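Local coordinates for putative lipoprotein (Bacteroides fragilis, PDB 3QNK) that is of uncertain function but, as a SusD-family lipoprotein of the outer membrane, probably takes part in binding glycans at the bacterial cell surface, at residues Y224-T230 against N385-R390; I330-D335 against Y367-P373. All blocks are in the same frame, centred on the assembly; numbering follows the deposited sequence. Where two conformers were deposited one is given.

Contact 1: residues Y224-T230 against N385-R390; sequences YRSIWWT and NWIILR
W228 carries the tight half of this contact, meeting I387 at one end of its indole and R390 at the other. At the pyrrole end, I387 CD1 reaches both W228 CD1 and W228 NE1 at 3.4 Å, approaching the ring obliquely with the two side chains roughly perpendicular. That same methyl touches I227 CG2 at 3.8 Å, and since I227 CG2 also sits over the centre of one indole face, the two isoleucines and the tryptophan form one continuous apolar patch. At the benzo end the indole edge points at a face of the R390 guanidinium, with W228 CH2 3.8 Å above its plane and the two planes 73° apart. A bend in the arginine chain (chi3 69°) turns the flat group to present that face. Edge-on rather than stacked, this is not the usual cation-pi arrangement. The charge is answered by E446 and E450, which form salt bridges with R390 NH2 and R390 NH1, while Y224 OH lies 3.3 Å from R390 NH2.

In the fold, the chain leaving helix 221-225 packs against the corner where strand 384-387 passes into strand 389-390; the two short strands flank strand 238-244 in a three-stranded antiparallel sheet. I388 and L389 both face F240 in a classic beta bulge, and the corner at I388 lets I387 and R390 both point toward the incoming chain.

Around N385 the contact is looser, although W228 and N385 have the closest backbones, with CA atoms 5.9 Å apart. N385 CB meets W228 O at 3.6 Å, yet the N385 amide directs its OD1 to Q243 NE2 in strand 238-244. T230, partly exposed to solvent, adds merely a CG2 contact at 4.3 Å to N385 CB.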
loop_
_atom_site.group_PDB
_atom_site.type_symbol
_atom_site.label_atom_id
_atom_site.label_comp_id
_atom_site.label_asym_id
_atom_site.label_seq_id
_atom_site.Cartn_x
_atom_site.Cartn_y
_atom_site.Cartn_z
ATOM N N TYR B 224 12.218 -29.065 -21.029
ATOM C CA TYR B 224 10.976 -28.379 -20.669
ATOM C C TYR B 224 11.255 -27.213 -19.721
ATOM O O TYR B 224 10.798 -26.101 -19.996
ATOM C CB TYR B 224 9.971 -29.352 -20.051
ATOM C CG TYR B 224 8.612 -28.730 -19.795
ATOM C CD1 TYR B 224 7.627 -28.728 -20.780
ATOM C CD2 TYR B 224 8.295 -28.183 -18.556
ATOM C CE1 TYR B 224 6.368 -28.183 -20.540
ATOM C CE2 TYR B 224 7.051 -27.613 -18.316
ATOM C CZ TYR B 224 6.087 -27.627 -19.305
ATOM O OH TYR B 224 4.859 -27.074 -19.062
ATOM N N ARG B 225 12.045 -27.453 -18.634
ATOM C CA ARG B 225 12.423 -26.423 -17.641
ATOM C C ARG B 225 13.167 -25.251 -18.252
ATOM O O ARG B 225 13.133 -24.157 -17.694
ATOM C CB ARG B 225 13.300 -27.007 -16.544
ATOM C CG ARG B 225 12.547 -27.858 -15.570
ATOM C CD ARG B 225 13.373 -28.161 -14.374
ATOM N NE ARG B 225 14.666 -28.780 -14.703
ATOM C CZ ARG B 225 14.975 -30.065 -14.523
ATOM N NH1 ARG B 225 14.087 -30.906 -13.993
ATOM N NH2 ARG B 225 16.179 -30.508 -14.836
ATOM N N SER B 226 13.821 -25.467 -19.388
ATOM C CA SER B 226 14.590 -24.425 -20.064
ATOM C C SER B 226 13.720 -23.264 -20.594
ATOM O O SER B 226 14.281 -22.267 -21.025
ATOM C CB SER B 226 15.424 -25.020 -21.191
ATOM O OG SER B 226 14.607 -25.210 -22.330
ATOM N N ILE B 227 12.374 -23.378 -20.557
ATOM C CA ILE B 227 11.461 -22.312 -20.999
ATOM C C ILE B 227 11.688 -21.120 -20.073
ATOM O O ILE B 227 11.782 -19.973 -20.522
ATOM C CB ILE B 227 9.991 -22.827 -20.983
ATOM C CG1 ILE B 227 9.751 -23.885 -22.083
ATOM C CG2 ILE B 227 8.957 -21.682 -21.085
ATOM C CD1 ILE B 227 8.490 -24.725 -21.902
ATOM N N TRP B 228 11.890 -21.423 -18.788
ATOM C CA TRP B 228 12.038 -20.446 -17.721
ATOM C C TRP B 228 13.465 -19.986 -17.475
ATOM O O TRP B 228 13.651 -19.075 -16.651
ATOM C CB TRP B 228 11.451 -21.024 -16.444
ATOM C CG TRP B 228 9.970 -21.107 -16.580
ATOM C CD1 TRP B 228 9.085 -20.080 -16.449
ATOM C CD2 TRP B 228 9.226 -22.215 -17.105
ATOM N NE1 TRP B 228 7.833 -20.483 -16.836
ATOM C CE2 TRP B 228 7.879 -21.807 -17.197
ATOM C CE3 TRP B 228 9.558 -23.539 -17.450
ATOM C CZ2 TRP B 228 6.852 -22.678 -17.615
ATOM C CZ3 TRP B 228 8.550 -24.389 -17.903
ATOM C CH2 TRP B 228 7.215 -23.955 -17.988
ATOM N N TRP B 229 14.464 -20.568 -18.194
ATOM C CA TRP B 229 15.858 -20.176 -17.982
ATOM C C TRP B 229 16.097 -18.780 -18.436
ATOM O O TRP B 229 15.635 -18.380 -19.511
ATOM C CB TRP B 229 16.861 -21.085 -18.704
ATOM C CG TRP B 229 16.942 -22.489 -18.210
ATOM C CD1 TRP B 229 16.294 -23.032 -17.138
ATOM C CD2 TRP B 229 17.701 -23.539 -18.797
ATOM N NE1 TRP B 229 16.593 -24.362 -17.032
ATOM C CE2 TRP B 229 17.465 -24.704 -18.032
ATOM C CE3 TRP B 229 18.562 -23.616 -19.904
ATOM C CZ2 TRP B 229 18.045 -25.936 -18.348
ATOM C CZ3 TRP B 229 19.148 -24.836 -20.208
ATOM C CH2 TRP B 229 18.896 -25.977 -19.428
ATOM N N THR B 230 16.848 -18.036 -17.612
ATOM C CA THR B 230 17.250 -16.660 -17.887
ATOM C C THR B 230 18.234 -16.686 -19.067
ATOM O O THR B 230 18.219 -15.757 -19.883
ATOM C CB THR B 230 17.777 -16.000 -16.624
ATOM O OG1 THR B 230 18.636 -16.919 -15.963
ATOM C CG2 THR B 230 16.641 -15.617 -15.656
ATOM N N ASN B 385 12.158 -15.277 -14.202
ATOM C CA ASN B 385 11.600 -14.963 -15.501
ATOM C C ASN B 385 10.137 -15.393 -15.424
ATOM O O ASN B 385 9.782 -16.562 -15.685
ATOM C CB ASN B 385 12.408 -15.647 -16.640
ATOM C CG ASN B 385 12.071 -15.180 -18.050
ATOM O OD1 ASN B 385 11.466 -14.113 -18.268
ATOM N ND2 ASN B 385 12.499 -15.964 -19.052
ATOM N N TRP B 386 9.300 -14.456 -14.948
ATOM C CA TRP B 386 7.866 -14.692 -14.790
ATOM C C TRP B 386 7.179 -14.573 -16.142
ATOM O O TRP B 386 7.069 -13.471 -16.677
ATOM C CB TRP B 386 7.258 -13.722 -13.756
ATOM C CG TRP B 386 5.860 -14.088 -13.364
ATOM C CD1 TRP B 386 4.731 -13.346 -13.558
ATOM C CD2 TRP B 386 5.435 -15.320 -12.751
ATOM N NE1 TRP B 386 3.624 -14.034 -13.093
ATOM C CE2 TRP B 386 4.029 -15.254 -12.606
ATOM C CE3 TRP B 386 6.101 -16.501 -12.370
ATOM C CZ2 TRP B 386 3.286 -16.304 -12.057
ATOM C CZ3 TRP B 386 5.358 -17.550 -11.848
ATOM C CH2 TRP B 386 3.974 -17.435 -11.664
ATOM N N ILE B 387 6.769 -15.711 -16.710
ATOM C CA ILE B 387 6.136 -15.744 -18.028
ATOM C C ILE B 387 4.621 -15.677 -17.865
ATOM O O ILE B 387 3.955 -16.681 -17.549
ATOM C CB ILE B 387 6.589 -16.953 -18.864
ATOM C CG1 ILE B 387 8.133 -17.003 -18.902
ATOM C CG2 ILE B 387 5.978 -16.865 -20.255
ATOM C CD1 ILE B 387 8.738 -18.324 -19.354
ATOM N N ILE B 388 4.087 -14.478 -18.088
ATOM C CA ILE B 388 2.658 -14.198 -17.966
ATOM C C ILE B 388 1.931 -14.877 -19.139
ATOM O O ILE B 388 0.912 -15.501 -18.923
ATOM C CB ILE B 388 2.396 -12.653 -17.846
ATOM C CG1 ILE B 388 3.083 -12.088 -16.564
ATOM C CG2 ILE B 388 0.904 -12.351 -17.803
ATOM C CD1 ILE B 388 3.370 -10.595 -16.534
ATOM N N LEU B 389 2.480 -14.829 -20.345
ATOM C CA LEU B 389 1.852 -15.469 -21.493
ATOM C C LEU B 389 2.872 -16.318 -22.291
ATOM O O LEU B 389 3.895 -15.799 -22.758
ATOM C CB LEU B 389 1.178 -14.425 -22.411
ATOM C CG LEU B 389 0.081 -13.510 -21.827
ATOM C CD1 LEU B 389 -0.166 -12.313 -22.772
ATOM C CD2 LEU B 389 -1.211 -14.269 -21.628
ATOM N N ARG B 390 2.577 -17.637 -22.402
ATOM C CA ARG B 390 3.317 -18.673 -23.140
ATOM C C ARG B 390 2.511 -19.174 -24.338
ATOM O O ARG B 390 1.281 -19.275 -24.243
ATOM C CB ARG B 390 3.557 -19.876 -22.234
ATOM C CG ARG B 390 4.781 -19.889 -21.351
ATOM C CD ARG B 390 4.560 -20.968 -20.281
ATOM N NE ARG B 390 4.594 -22.284 -20.896
ATOM C CZ ARG B 390 4.127 -23.402 -20.370
ATOM N NH1 ARG B 390 3.583 -23.400 -19.165
ATOM N NH2 ARG B 390 4.231 -24.539 -21.030
#

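Contact 2: residues I330-D335 against Y367-P373; sequences IFFNAD and YDNYNYP
F331 stands between two tyrosine edges, Y367 on one face of its ring and Y372 on the other. The Y367 pair is T-shaped, with planes 83° apart and F331 CE2 3.5 Å from Y367 CE1. The Y372 pair is an offset edge-to-face contact, less steeply inclined, in which Y372 CD1 comes to 3.8 Å from F331 CE2. With CG beside the backbone N (chi1 -79°), the F331 ring is brought back between the tyrosines although its CB bond points away from 367-373. The tyrosines are also tied at their hydroxyls: Y367 OH bonds to V259 N and Y372 OH to R269 N.

I330 lies alongside Y367, pointing the same way, and lays CD1 over the face of the phenol, 4.0 Å from the ring centroid and near its normal, a CH-pi contact. Y367 thus offers an edge to F331 and a face to I330.

The polar part mixes backbone and side-chain groups. Y367 O receives F331 N at 2.9 Å and F332 N at 3.5 Å, both weak, the first bent and the second bent and long. The firmer bond runs from N333 ND2 to D368 O at 2.7 Å, with an N-H...O angle of 153°. D335 N also donates to N371 OD1, from well above the carbonyl plane and not along a lone pair; N371 has two conformers, so this bond is less certain. F332, the exposed member, and the D368 carboxylate lie side by side, pointing the same way with planes nearly parallel; R225 holds that carboxylate by a salt bridge, and W229 NE1 probably bonds to it.

F331 to A334 form a type I beta turn, and the aromatic cluster of F331, Y367 and Y372 joins two irregular loops of this SusD-like protein.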
loop_
_atom_site.group_PDB
_atom_site.type_symbol
_atom_site.label_atom_id
_atom_site.label_comp_id
_atom_site.label_asym_id
_atom_site.label_seq_id
_atom_site.Cartn_x
_atom_site.Cartn_y
_atom_site.Cartn_z
ATOM N N ILE B 330 19.306 -30.930 -7.236
ATOM C CA ILE B 330 19.155 -29.532 -7.643
ATOM C C ILE B 330 20.496 -28.816 -7.456
ATOM O O ILE B 330 21.364 -29.341 -6.769
ATOM C CB ILE B 330 18.000 -28.838 -6.865
ATOM C CG1 ILE B 330 18.176 -28.969 -5.337
ATOM C CG2 ILE B 330 16.613 -29.368 -7.326
ATOM C CD1 ILE B 330 17.320 -28.070 -4.518
ATOM N N PHE B 331 20.661 -27.629 -8.076
ATOM C CA PHE B 331 21.834 -26.739 -8.004
ATOM C C PHE B 331 23.100 -27.372 -8.602
ATOM O O PHE B 331 24.199 -27.198 -8.068
ATOM C CB PHE B 331 22.085 -26.243 -6.570
ATOM C CG PHE B 331 21.174 -25.117 -6.152
ATOM C CD1 PHE B 331 21.204 -23.891 -6.817
ATOM C CD2 PHE B 331 20.314 -25.263 -5.068
ATOM C CE1 PHE B 331 20.387 -22.828 -6.403
ATOM C CE2 PHE B 331 19.498 -24.202 -4.655
ATOM C CZ PHE B 331 19.539 -22.993 -5.330
ATOM N N PHE B 332 22.942 -28.026 -9.761
ATOM C CA PHE B 332 24.010 -28.698 -10.497
ATOM C C PHE B 332 25.170 -27.782 -10.835
ATOM O O PHE B 332 26.327 -28.199 -10.704
ATOM C CB PHE B 332 23.466 -29.258 -11.810
ATOM C CG PHE B 332 22.260 -30.146 -11.683
ATOM C CD1 PHE B 332 22.390 -31.470 -11.275
ATOM C CD2 PHE B 332 20.995 -29.677 -12.017
ATOM C CE1 PHE B 332 21.266 -32.299 -11.172
ATOM C CE2 PHE B 332 19.878 -30.512 -11.932
ATOM C CZ PHE B 332 20.022 -31.818 -11.517
ATOM N N ASN B 333 24.859 -26.543 -11.291
ATOM C CA ASN B 333 25.851 -25.562 -11.752
ATOM C C ASN B 333 26.099 -24.426 -10.721
ATOM O O ASN B 333 26.416 -23.276 -11.081
ATOM C CB ASN B 333 25.457 -25.015 -13.136
ATOM C CG ASN B 333 25.513 -26.073 -14.220
ATOM O OD1 ASN B 333 26.579 -26.610 -14.563
ATOM N ND2 ASN B 333 24.365 -26.423 -14.778
ATOM N N ALA B 334 25.963 -24.784 -9.434
ATOM C CA ALA B 334 26.271 -23.949 -8.279
ATOM C C ALA B 334 27.629 -24.390 -7.807
ATOM O O ALA B 334 27.999 -25.531 -8.108
ATOM C CB ALA B 334 25.232 -24.152 -7.187
ATOM N N ASP B 335 28.398 -23.535 -7.079
ATOM C CA ASP B 335 29.685 -23.975 -6.504
ATOM C C ASP B 335 29.371 -25.147 -5.573
ATOM O O ASP B 335 28.272 -25.168 -5.018
ATOM C CB ASP B 335 30.358 -22.820 -5.748
ATOM C CG ASP B 335 29.675 -22.438 -4.453
ATOM O OD1 ASP B 335 28.453 -22.148 -4.487
ATOM O OD2 ASP B 335 30.342 -22.494 -3.395
ATOM N N TYR B 367 17.158 -24.154 -10.809
ATOM C CA TYR B 367 18.019 -25.076 -10.086
ATOM C C TYR B 367 19.026 -25.725 -11.061
ATOM O O TYR B 367 20.021 -26.307 -10.630
ATOM C CB TYR B 367 17.191 -26.160 -9.405
ATOM C CG TYR B 367 16.382 -25.738 -8.202
ATOM C CD1 TYR B 367 16.993 -25.137 -7.100
ATOM C CD2 TYR B 367 15.035 -26.079 -8.091
ATOM C CE1 TYR B 367 16.266 -24.810 -5.956
ATOM C CE2 TYR B 367 14.300 -25.757 -6.950
ATOM C CZ TYR B 367 14.924 -25.128 -5.883
ATOM O OH TYR B 367 14.214 -24.807 -4.755
ATOM N N ASP B 368 18.763 -25.627 -12.379
ATOM C CA ASP B 368 19.658 -26.155 -13.403
ATOM C C ASP B 368 20.938 -25.310 -13.511
ATOM O O ASP B 368 22.042 -25.864 -13.513
ATOM C CB ASP B 368 18.961 -26.199 -14.778
ATOM C CG ASP B 368 17.856 -27.229 -14.912
ATOM O OD1 ASP B 368 18.168 -28.427 -14.917
ATOM O OD2 ASP B 368 16.675 -26.824 -15.028
ATOM N N ASN B 369 20.795 -23.974 -13.590
ATOM C CA ASN B 369 21.930 -23.091 -13.851
ATOM C C ASN B 369 22.396 -22.240 -12.704
ATOM O O ASN B 369 23.601 -22.034 -12.567
ATOM C CB ASN B 369 21.572 -22.165 -15.003
ATOM C CG ASN B 369 21.192 -22.921 -16.252
ATOM O OD1 ASN B 369 22.021 -23.622 -16.841
ATOM N ND2 ASN B 369 19.933 -22.833 -16.653
ATOM N N TYR B 370 21.466 -21.688 -11.915
ATOM C CA TYR B 370 21.785 -20.770 -10.821
ATOM C C TYR B 370 22.715 -21.352 -9.774
ATOM O O TYR B 370 22.833 -22.576 -9.607
ATOM C CB TYR B 370 20.504 -20.272 -10.116
ATOM C CG TYR B 370 19.883 -19.029 -10.715
ATOM C CD1 TYR B 370 20.037 -18.726 -12.065
ATOM C CD2 TYR B 370 19.094 -18.182 -9.946
ATOM C CE1 TYR B 370 19.443 -17.592 -12.626
ATOM C CE2 TYR B 370 18.475 -17.058 -10.500
ATOM C CZ TYR B 370 18.657 -16.760 -11.839
ATOM O OH TYR B 370 18.054 -15.645 -12.383
ATOM N N ASN B 371 23.404 -20.406 -9.106
ATOM C CA ASN B 371 24.264 -20.660 -7.947
ATOM C C ASN B 371 23.406 -20.411 -6.715
ATOM O O ASN B 371 22.341 -19.773 -6.829
ATOM C CB ASN B 371 25.552 -19.810 -7.935
ATOM C CG ASN B 371 26.426 -20.014 -6.692
ATOM O OD1 ASN B 371 26.454 -21.093 -6.065
ATOM N ND2 ASN B 371 27.121 -18.959 -6.273
ATOM N N TYR B 372 23.792 -20.968 -5.539
ATOM C CA TYR B 372 23.008 -20.794 -4.308
ATOM C C TYR B 372 23.034 -19.328 -3.860
ATOM O O TYR B 372 24.114 -18.733 -3.837
ATOM C CB TYR B 372 23.511 -21.704 -3.178
ATOM C CG TYR B 372 22.617 -21.689 -1.949
ATOM C CD1 TYR B 372 21.442 -22.429 -1.909
ATOM C CD2 TYR B 372 22.938 -20.915 -0.835
ATOM C CE1 TYR B 372 20.611 -22.402 -0.799
ATOM C CE2 TYR B 372 22.108 -20.875 0.281
ATOM C CZ TYR B 372 20.948 -21.626 0.297
ATOM O OH TYR B 372 20.119 -21.573 1.391
ATOM N N PRO B 373 21.876 -18.736 -3.477
ATOM C CA PRO B 373 21.880 -17.322 -3.069
ATOM C C PRO B 373 22.471 -17.077 -1.671
ATOM O O PRO B 373 21.741 -16.660 -0.772
ATOM C CB PRO B 373 20.393 -16.943 -3.123
ATOM C CG PRO B 373 19.684 -18.192 -2.862
ATOM C CD PRO B 373 20.508 -19.293 -3.454
#

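From the N terminus, the chain first reaches 224-230 at the end of helix 221-225, then runs through strand 238-244 to 330-335. Contact 2 closes the shorter loop when 367-373 returns to it; contact 1 closes the longer loop at 385-390. The two loops are therefore nested, not crossed, with contact centres about 17 Å apart. They meet chiefly round D368, whose OD2 lies 2.8 Å from R225 NE in a salt bridge, with W229 packing on N369 and T230 on Y370. Contact 1 ties the end of helix 221-225 to the sheet of 238-244, and contact 2 ties the loop after strand 329-330 to the loop before strand 384-387.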